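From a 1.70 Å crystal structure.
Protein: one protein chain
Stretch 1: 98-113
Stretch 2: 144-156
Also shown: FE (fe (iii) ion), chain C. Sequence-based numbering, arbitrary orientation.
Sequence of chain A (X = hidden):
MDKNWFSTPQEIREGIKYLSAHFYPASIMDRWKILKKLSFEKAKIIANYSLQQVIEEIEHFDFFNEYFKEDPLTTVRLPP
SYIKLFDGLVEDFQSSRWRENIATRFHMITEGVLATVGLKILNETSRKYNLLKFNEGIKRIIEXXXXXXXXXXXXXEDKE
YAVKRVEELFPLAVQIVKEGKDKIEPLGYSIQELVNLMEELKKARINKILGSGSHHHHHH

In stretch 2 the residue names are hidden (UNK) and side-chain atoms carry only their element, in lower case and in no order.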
# COMPACT_ATOMS: atom_id res chain seq x y z
N TRP A 98 13.27 -11.17 -10.54
CA TRP A 98 12.20 -11.00 -9.55
C TRP A 98 12.62 -10.09 -8.38
O TRP A 98 11.79 -9.27 -7.94
CB TRP A 98 11.71 -12.35 -9.06
CG TRP A 98 12.73 -13.14 -8.28
CD1 TRP A 98 13.47 -14.19 -8.75
CD2 TRP A 98 12.99 -13.07 -6.86
NE1 TRP A 98 14.20 -14.72 -7.73
CE2 TRP A 98 13.94 -14.06 -6.57
CE3 TRP A 98 12.53 -12.25 -5.82
CZ2 TRP A 98 14.43 -14.25 -5.28
CZ3 TRP A 98 13.07 -12.43 -4.52
CH2 TRP A 98 13.99 -13.43 -4.29
N ARG A 99 13.87 -10.13 -7.93
CA ARG A 99 14.29 -9.36 -6.74
C ARG A 99 14.16 -7.88 -7.07
O ARG A 99 13.49 -7.14 -6.35
CB ARG A 99 15.75 -9.62 -6.35
CG ARG A 99 16.10 -10.14 -4.98
CD ARG A 99 17.60 -10.53 -4.98
NE ARG A 99 17.97 -11.83 -4.37
CZ ARG A 99 18.02 -13.03 -4.99
NH1 ARG A 99 17.71 -13.17 -6.32
NH2 ARG A 99 18.36 -14.12 -4.26
N GLU A 100 14.75 -7.45 -8.16
CA GLU A 100 14.63 -6.01 -8.54
C GLU A 100 13.22 -5.60 -9.02
O GLU A 100 12.78 -4.42 -8.79
CB GLU A 100 15.70 -5.65 -9.54
CG GLU A 100 17.01 -5.66 -8.76
CD GLU A 100 18.25 -5.38 -9.56
OE1 GLU A 100 18.29 -5.64 -10.78
OE2 GLU A 100 19.19 -4.91 -8.91
N ASN A 101 12.52 -6.52 -9.68
CA ASN A 101 11.17 -6.20 -10.14
C ASN A 101 10.16 -6.02 -9.01
O ASN A 101 9.41 -5.04 -8.98
CB ASN A 101 10.70 -7.26 -11.11
CG ASN A 101 11.37 -7.12 -12.48
OD1 ASN A 101 11.96 -6.06 -12.77
ND2 ASN A 101 11.29 -8.17 -13.35
N ILE A 102 10.21 -6.93 -8.05
CA ILE A 102 9.41 -6.76 -6.85
C ILE A 102 9.85 -5.56 -6.02
O ILE A 102 8.99 -4.84 -5.49
CB ILE A 102 9.41 -8.03 -5.99
CG1 ILE A 102 8.77 -9.15 -6.76
CG2 ILE A 102 8.57 -7.80 -4.78
CD1 ILE A 102 9.28 -10.50 -6.33
N ALA A 103 11.13 -5.36 -5.88
CA ALA A 103 11.60 -4.25 -5.05
C ALA A 103 11.14 -2.90 -5.59
O ALA A 103 10.86 -1.99 -4.82
CB ALA A 103 13.08 -4.27 -4.90
N THR A 104 11.09 -2.77 -6.92
CA THR A 104 10.59 -1.53 -7.50
C THR A 104 9.07 -1.41 -7.54
O THR A 104 8.52 -0.34 -7.19
CB THR A 104 11.22 -1.36 -8.90
OG1 THR A 104 11.05 -2.55 -9.67
CG2 THR A 104 12.63 -1.12 -8.76
N ARG A 105 8.37 -2.44 -7.99
CA ARG A 105 6.92 -2.37 -8.06
C ARG A 105 6.29 -2.34 -6.68
O ARG A 105 5.37 -1.52 -6.43
CB ARG A 105 6.31 -3.52 -8.86
CG ARG A 105 4.78 -3.50 -8.88
CD ARG A 105 4.17 -4.69 -9.58
NE ARG A 105 4.48 -4.66 -11.00
CZ ARG A 105 3.74 -4.15 -11.98
NH1 ARG A 105 2.61 -3.55 -11.74
NH2 ARG A 105 4.21 -4.19 -13.25
N PHE A 106 6.81 -3.19 -5.80
CA PHE A 106 6.18 -3.33 -4.47
C PHE A 106 6.85 -2.41 -3.47
O PHE A 106 6.22 -1.39 -3.03
CB PHE A 106 6.19 -4.77 -3.96
CG PHE A 106 5.33 -4.92 -2.75
CD1 PHE A 106 3.94 -4.88 -2.85
CD2 PHE A 106 5.90 -5.09 -1.51
CE1 PHE A 106 3.15 -4.94 -1.72
CE2 PHE A 106 5.10 -5.19 -0.37
CZ PHE A 106 3.72 -5.10 -0.48
N HIS A 107 8.12 -2.62 -3.13
CA HIS A 107 8.65 -1.80 -2.06
C HIS A 107 8.65 -0.32 -2.39
O HIS A 107 8.36 0.53 -1.55
CB HIS A 107 10.01 -2.29 -1.63
CG HIS A 107 10.01 -3.72 -1.19
ND1 HIS A 107 9.85 -4.80 -2.04
CD2 HIS A 107 10.07 -4.25 0.05
CE1 HIS A 107 9.86 -5.92 -1.36
NE2 HIS A 107 10.01 -5.62 -0.08
N MET A 108 9.15 0.05 -3.58
CA MET A 108 9.26 1.47 -3.89
C MET A 108 7.92 2.11 -4.24
O MET A 108 7.58 3.09 -3.63
CB MET A 108 10.25 1.73 -5.07
CG MET A 108 11.67 1.27 -4.77
SD MET A 108 12.50 2.10 -3.40
CE MET A 108 12.41 0.82 -2.11
N ILE A 109 7.20 1.56 -5.21
CA ILE A 109 6.00 2.22 -5.69
C ILE A 109 4.82 1.94 -4.74
O ILE A 109 4.03 2.80 -4.42
CB ILE A 109 5.70 1.82 -7.16
CG1 ILE A 109 6.65 2.50 -8.15
CG2 ILE A 109 4.24 2.01 -7.54
CD1 ILE A 109 6.40 4.00 -8.33
N THR A 110 4.64 0.69 -4.38
CA THR A 110 3.43 0.33 -3.62
C THR A 110 3.58 0.74 -2.19
O THR A 110 2.71 1.44 -1.66
CB THR A 110 3.09 -1.17 -3.74
OG1 THR A 110 2.97 -1.51 -5.13
CG2 THR A 110 1.80 -1.51 -3.06
N GLU A 111 4.66 0.32 -1.54
CA GLU A 111 4.90 0.71 -0.16
C GLU A 111 5.41 2.13 -0.04
O GLU A 111 4.98 2.85 0.85
CB GLU A 111 5.84 -0.28 0.52
CG GLU A 111 5.32 -1.72 0.48
CD GLU A 111 6.25 -2.72 1.18
OE1 GLU A 111 7.44 -2.76 0.85
OE2 GLU A 111 5.82 -3.52 2.07
N GLY A 112 6.32 2.57 -0.90
CA GLY A 112 7.01 3.83 -0.70
C GLY A 112 6.36 5.02 -1.33
O GLY A 112 6.77 6.14 -1.04
N VAL A 113 5.35 4.81 -2.17
CA VAL A 113 4.58 5.95 -2.72
C VAL A 113 3.09 5.81 -2.40
O VAL A 113 2.56 6.63 -1.62
CB VAL A 113 4.80 6.06 -4.23
CG1 VAL A 113 3.95 7.23 -4.71
CG2 VAL A 113 6.25 6.31 -4.52
N UNK A 144 6.05 -0.06 10.44
CA UNK A 144 6.46 -1.24 9.73
C UNK A 144 6.86 -0.89 8.31
O UNK A 144 7.88 -1.37 7.81
o UNK A 144 5.75 -2.79 12.02
c UNK A 144 5.36 -2.27 9.65
o UNK A 144 4.08 -3.78 10.94
c UNK A 144 5.09 -3.00 10.97
N UNK A 145 6.05 -0.06 7.64
CA UNK A 145 6.28 0.23 6.23
C UNK A 145 7.57 0.97 5.99
O UNK A 145 8.22 0.79 4.93
o UNK A 145 3.65 -2.34 5.21
o UNK A 145 4.91 -1.25 3.75
c UNK A 145 3.86 0.03 5.45
c UNK A 145 5.09 0.94 5.60
c UNK A 145 4.16 -1.28 4.75
N UNK A 146 7.99 1.81 6.92
CA UNK A 146 9.29 2.45 6.82
C UNK A 146 10.42 1.45 6.75
O UNK A 146 11.34 1.59 5.94
c UNK A 146 9.51 3.44 7.97
N UNK A 147 10.33 0.38 7.52
CA UNK A 147 11.33 -0.68 7.43
C UNK A 147 11.18 -1.49 6.19
O UNK A 147 12.19 -1.93 5.60
c UNK A 147 11.80 -2.15 11.03
c UNK A 147 11.23 -1.58 8.64
n UNK A 147 9.51 -1.55 12.71
c UNK A 147 11.69 -1.02 9.97
n UNK A 147 10.57 -2.95 11.21
n UNK A 147 8.50 -3.46 12.08
c UNK A 147 9.54 -2.65 12.01
N UNK A 148 9.96 -1.68 5.71
CA UNK A 148 9.73 -2.38 4.45
C UNK A 148 10.42 -1.66 3.28
O UNK A 148 11.08 -2.26 2.45
c UNK A 148 7.57 -3.51 5.12
c UNK A 148 8.26 -2.59 4.14
c UNK A 148 8.03 -4.06 6.28
n UNK A 148 7.00 -4.80 6.81
c UNK A 148 5.95 -4.70 6.01
n UNK A 148 6.26 -3.90 5.00
N UNK A 149 10.24 -0.37 3.22
CA UNK A 149 10.86 0.40 2.17
C UNK A 149 12.38 0.38 2.23
O UNK A 149 13.03 0.18 1.19
c UNK A 149 8.84 1.84 1.85
c UNK A 149 10.30 1.85 2.22
c UNK A 149 11.10 2.73 1.27
N UNK A 150 12.95 0.49 3.42
CA UNK A 150 14.41 0.40 3.65
C UNK A 150 14.91 -0.95 3.23
O UNK A 150 15.94 -1.05 2.52
o UNK A 150 14.44 1.85 5.49
c UNK A 150 14.79 0.58 5.13
N UNK A 151 14.15 -1.99 3.56
CA UNK A 151 14.52 -3.32 3.10
C UNK A 151 14.53 -3.42 1.58
O UNK A 151 15.47 -3.97 0.99
c UNK A 151 12.88 -6.46 2.62
c UNK A 151 13.86 -5.76 3.23
c UNK A 151 13.10 -7.73 2.09
c UNK A 151 15.08 -6.37 3.46
c UNK A 151 14.31 -8.31 2.27
c UNK A 151 13.59 -4.37 3.70
c UNK A 151 15.30 -7.68 2.95
N UNK A 152 13.51 -2.86 0.93
CA UNK A 152 13.46 -2.90 -0.50
C UNK A 152 14.68 -2.25 -1.11
O UNK A 152 15.19 -2.75 -2.12
N UNK A 153 15.15 -1.15 -0.53
CA UNK A 153 16.40 -0.50 -1.04
C UNK A 153 17.54 -1.46 -1.04
O UNK A 153 18.36 -1.46 -1.93
c UNK A 153 16.27 2.96 0.74
c UNK A 153 15.85 2.59 -1.73
c UNK A 153 15.82 1.94 -0.32
c UNK A 153 16.74 0.77 -0.24
N UNK A 154 17.61 -2.33 -0.04
CA UNK A 154 18.66 -3.27 0.05
C UNK A 154 18.63 -4.38 -1.00
O UNK A 154 19.69 -4.97 -1.28
o UNK A 154 17.89 -4.98 1.62
c UNK A 154 18.70 -3.86 1.53
N UNK A 155 17.50 -4.65 -1.63
CA UNK A 155 17.31 -5.62 -2.66
C UNK A 155 17.78 -5.13 -4.04
O UNK A 155 17.91 -5.92 -4.98
c UNK A 155 15.25 -6.75 -1.58
c UNK A 155 15.85 -6.03 -2.80
c UNK A 155 16.03 -8.01 -1.23
c UNK A 155 13.75 -7.00 -1.81
N UNK A 156 17.96 -3.81 -4.16
CA UNK A 156 18.36 -3.21 -5.43
C UNK A 156 19.87 -3.17 -5.58
O UNK A 156 20.58 -2.59 -4.73
c UNK A 156 16.27 -1.93 -5.66
c UNK A 156 17.77 -1.79 -5.53
c UNK A 156 15.51 -0.67 -5.29
c UNK A 156 18.33 -1.04 -6.75
FE FE C . 4.62 -3.44 3.58
O HOH W 1 2.86 -3.20 2.51

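Position 144 has two side-chain carbons, the second carrying two oxygens, and touches nothing on stretch 1. It is Asp144, a short carboxylate at the partly exposed start of the stretch.

Position 145 has three carbons, the last carrying two oxygens, both 2.2 Å from FE and one close to the carboxylate of Glu111. This is Glu145. Its OE1 lies 3.0 Å from Glu111 OE2, a closeness of two carboxylates explained by the metal they share.

At 146 a single carbon points away from stretch 1: Ala146, a small residue on an exposed face.

Position 147 has three carbons, a nitrogen, and a carbon bearing two more nitrogens, and stays clear of stretch 1. This is Arg147, whose guanidinium forms a salt bridge one turn back, NH2 lying 2.8 Å from Asp144 OD1.

Position 148 shows one carbon and a five-membered ring of three carbons and two nitrogens, its edge near Glu111: His148. ND1 binds FE at 2.2 Å and lies 3.0 Å from Glu111 OE2, which is not a hydrogen-bond partner but a fellow ligand.

At 149 one carbon carries two others, and this compact fork fits among His107, Met108, Glu111 and Gly112: Val149. Its CG2 is 3.7 Å from Gly112 CA.

Position 150 has one carbon and one oxygen and faces away. It is Ser150, whose OG donates to Ala146 O at 3.1 Å, satisfying the hydroxyl within its own helix.

Position 151 carries a six-carbon ring on one carbon, meeting the His107 ring obliquely: Phe151. Though its CB points sideways, the side chain is long enough to bring CD2 4.0 Å from His107 NE2.

Position 152 has no side chain, and its CA is 3.6 Å from His107 CG: Gly152. An ideal CB would clash with His107 CB at 2.3 Å, so the absence of a side chain lets His107 lie this close.

At 153 four carbons fork at the second, and one tip reaches the sulfur of Met108: Leu153. Its CB points away, but its length returns CD2 to 3.8 Å from Met108 SD.

Position 154, one carbon and one oxygen, is out of reach of stretch 1. It is Ser154, exposed, giving its OG proton to Phe151 O at 2.7 Å.

Position 155 again has four carbons forked at the second, packed on Ala103 and His107: Leu155. Pointing toward stretch 1, it has the apolar bulk for CD1 to cover one face of the His107 ring, 4.1 Å from His107 CE1.

Position 156 forks at the first carbon, one arm two carbons long, and touches Ala103 and Met108: Ile156. The longer arm brings CD1 within 4.3 Å of Met108 CG.

The helices run nearly antiparallel, at 153°, without hydrogen bonds between them. At one end, Glu111, Glu145 and His148 share FE. Along the middle, His107 enters a hole made by His148, Phe151, Gly152 and Leu155, while Val149 fills the reciprocal one. Beyond, Leu155 and Ile156 extend the apolar packing.

Stretch 2, residues 144-156: DEARHVSFGLSLI
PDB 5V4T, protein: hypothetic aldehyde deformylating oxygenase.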